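Local coordinates for hypothetical 40.4 kDa protein in PES4-HIS2 intergenic region (Saccharomyces cerevisiae, PDB 1OOT) that carries an SH3 domain, interacts with the protein LAS17, and may bind actin filaments and phosphatidylinositol, at residues D35-W40 / N55-V60. Sequence-based numbering, arbitrary orientation.
Sequences DSQNDW and NYVELV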
loop_
_atom_site.group_PDB
_atom_site.type_symbol
_atom_site.label_atom_id
_atom_site.label_comp_id
_atom_site.label_asym_id
_atom_site.label_seq_id
_atom_site.Cartn_x
_atom_site.Cartn_y
_atom_site.Cartn_z
ATOM N N ASP A 35 -13.387 2.340 3.505
ATOM C CA ASP A 35 -14.430 2.099 2.518
ATOM C C ASP A 35 -14.213 2.766 1.173
ATOM O O ASP A 35 -15.031 2.613 0.280
ATOM C CB ASP A 35 -15.807 2.483 3.046
ATOM C CG ASP A 35 -16.157 1.736 4.288
ATOM O OD1 ASP A 35 -15.807 0.535 4.383
ATOM O OD2 ASP A 35 -16.725 2.277 5.249
ATOM N N SER A 36 -13.069 3.420 0.981
ATOM C CA SER A 36 -12.724 4.033 -0.297
ATOM C C SER A 36 -11.320 3.685 -0.689
ATOM O O SER A 36 -10.377 3.838 0.080
ATOM C CB SER A 36 -12.787 5.529 -0.227
ATOM O OG SER A 36 -12.205 6.191 -1.345
ATOM N N GLN A 37 -11.189 3.316 -1.957
ATOM C CA GLN A 37 -9.883 3.065 -2.518
ATOM C C GLN A 37 -9.129 4.319 -2.970
ATOM O O GLN A 37 -8.123 4.256 -3.619
ATOM C CB GLN A 37 -10.002 2.053 -3.648
ATOM C CG GLN A 37 -8.784 1.157 -3.414
ATOM C CD GLN A 37 -8.634 -0.067 -4.219
ATOM O OE1 GLN A 37 -7.516 -0.366 -4.612
ATOM N NE2 GLN A 37 -9.682 -0.817 -4.380
ATOM N N ASN A 38 -9.609 5.497 -2.534
ATOM C CA ASN A 38 -8.936 6.763 -2.700
ATOM C C ASN A 38 -8.347 7.270 -1.415
ATOM O O ASN A 38 -7.803 8.367 -1.368
ATOM C CB ASN A 38 -9.870 7.794 -3.319
ATOM C CG ASN A 38 -10.112 7.541 -4.764
ATOM O OD1 ASN A 38 -11.262 7.637 -5.250
ATOM N ND2 ASN A 38 -9.059 7.240 -5.485
ATOM N N ASP A 39 -8.443 6.491 -0.356
ATOM C CA ASP A 39 -7.894 6.908 0.932
ATOM C C ASP A 39 -6.500 6.344 1.088
ATOM O O ASP A 39 -6.025 5.536 0.278
ATOM C CB ASP A 39 -8.780 6.334 2.042
ATOM C CG ASP A 39 -10.119 6.976 2.119
ATOM O OD1 ASP A 39 -10.245 8.116 1.617
ATOM O OD2 ASP A 39 -11.080 6.360 2.635
ATOM N N TRP A 40 -5.872 6.671 2.177
ATOM C CA TRP A 40 -4.604 6.070 2.430
ATOM C C TRP A 40 -4.898 4.885 3.329
ATOM O O TRP A 40 -5.672 4.994 4.268
ATOM C CB TRP A 40 -3.688 7.115 3.040
ATOM C CG TRP A 40 -3.208 8.089 2.016
ATOM C CD1 TRP A 40 -3.970 8.919 1.268
ATOM C CD2 TRP A 40 -1.867 8.323 1.629
ATOM N NE1 TRP A 40 -3.182 9.661 0.425
ATOM C CE2 TRP A 40 -1.880 9.289 0.611
ATOM C CE3 TRP A 40 -0.649 7.779 1.998
ATOM C CZ2 TRP A 40 -0.717 9.796 0.039
ATOM C CZ3 TRP A 40 0.491 8.257 1.408
ATOM C CH2 TRP A 40 0.445 9.238 0.409
ATOM N N ASN A 55 -5.337 3.877 -4.098
ATOM C CA ASN A 55 -5.656 3.753 -5.521
ATOM C C ASN A 55 -4.532 3.113 -6.305
ATOM O O ASN A 55 -4.761 2.580 -7.395
ATOM C CB ASN A 55 -6.051 5.109 -6.124
ATOM C CG ASN A 55 -5.053 6.184 -5.803
ATOM O OD1 ASN A 55 -4.905 6.581 -4.630
ATOM N ND2 ASN A 55 -4.367 6.685 -6.832
ATOM N N TYR A 56 -3.313 3.163 -5.754
ATOM C CA TYR A 56 -2.160 2.561 -6.413
ATOM C C TYR A 56 -2.132 1.036 -6.419
ATOM O O TYR A 56 -1.228 0.462 -7.021
ATOM C CB TYR A 56 -0.878 3.038 -5.801
ATOM C CG TYR A 56 -0.402 4.446 -6.028
ATOM C CD1 TYR A 56 -1.243 5.453 -6.289
ATOM C CD2 TYR A 56 0.951 4.703 -6.098
ATOM C CE1 TYR A 56 -0.778 6.766 -6.479
ATOM C CE2 TYR A 56 1.428 5.978 -6.296
ATOM C CZ TYR A 56 0.549 7.013 -6.406
ATOM O OH TYR A 56 0.963 8.313 -6.643
ATOM N N VAL A 57 -3.055 0.401 -5.699
ATOM C CA VAL A 57 -3.059 -1.063 -5.589
ATOM C C VAL A 57 -4.373 -1.678 -6.011
ATOM O O VAL A 57 -5.403 -0.965 -6.083
ATOM C CB VAL A 57 -2.712 -1.529 -4.155
ATOM C CG1 VAL A 57 -1.424 -0.870 -3.672
ATOM C CG2 VAL A 57 -3.882 -1.305 -3.161
ATOM N N GLU A 58 -4.308 -2.967 -6.378
ATOM C CA GLU A 58 -5.481 -3.723 -6.787
ATOM C C GLU A 58 -5.604 -4.910 -5.823
ATOM O O GLU A 58 -4.699 -5.691 -5.693
ATOM C CB GLU A 58 -5.341 -4.203 -8.202
ATOM C CG GLU A 58 -6.569 -5.023 -8.646
ATOM C CD GLU A 58 -6.472 -5.502 -10.079
ATOM O OE1 GLU A 58 -6.081 -4.713 -10.959
ATOM O OE2 GLU A 58 -6.821 -6.672 -10.345
ATOM N N LEU A 59 -6.716 -5.005 -5.129
ATOM C CA LEU A 59 -6.937 -6.101 -4.190
ATOM C C LEU A 59 -6.959 -7.415 -4.938
ATOM O O LEU A 59 -7.514 -7.506 -6.028
ATOM C CB LEU A 59 -8.248 -5.932 -3.422
ATOM C CG LEU A 59 -8.167 -4.850 -2.355
ATOM C CD1 LEU A 59 -9.620 -4.455 -2.017
ATOM C CD2 LEU A 59 -7.534 -5.303 -1.161
ATOM N N VAL A 60 -6.293 -8.396 -4.326
ATOM C CA VAL A 60 -6.266 -9.744 -4.867
ATOM C C VAL A 60 -7.526 -10.449 -4.375
ATOM O O VAL A 60 -7.925 -10.307 -3.204
ATOM C CB VAL A 60 -5.052 -10.472 -4.391
ATOM C CG1 VAL A 60 -5.090 -11.936 -4.904
ATOM C CG2 VAL A 60 -3.825 -9.779 -4.860
ATOM O OXT VAL A 60 -8.130 -11.165 -5.174
HETATM O O HOH W 1 -5.936 9.021 -3.593
#
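Gln37 and Asn55 bring the two backbones closest, their CA atoms 5.2 Å apart, where the n-Src loop of this SH3 domain, between strands 27-30 and 40-45, meets the 3-10 turn that leads into the last strand, 57-59. Backbone polar atoms come near each other here: Gln37 O lies 2.9 Å from Asn55 N, but at a poor angle for a hydrogen bond. A water makes the clearer link, donating to both Asn38 O (3.0 Å) and Asn55 OD1 (2.8 Å). Asn55 CG, which carries that OD1, is set between its own backbone N and carbonyl carbon (chi1 50°).

Side-chain packing is sparse. Asn38 ND2 rests 3.7 Å from Asn55 CB; the two side chains cross at about a right angle, with amide planes 54° apart. Gln37, extended beyond CG, reaches to strand 57-59, where its amide group lies by Val57 O; the amide O and N are probably exchanged in the model, and turned back the group may hydrogen-bond to Val57 O. Val57, whose CG2 comes near this amide, is buried against Ala6 and Phe52.

Within 35-40, Ser36 OG accepts from Asn38 N (2.9 Å, 159°), forming an ST turn, and residues Ser36 to Asp39 make a type I beta turn closed by a weak Asp39 N to Ser36 O bond. Ser34 OG braces it further, bonding to Ser36 N and Asp39 OD2, while the Asp39 backbone pairs with Ala54.

The chemistry is thus that of a polar surface seam bridged by one water: a turn held by local side-chain and backbone bonds meets the 3-10 turn largely through amides, with little apolar burial.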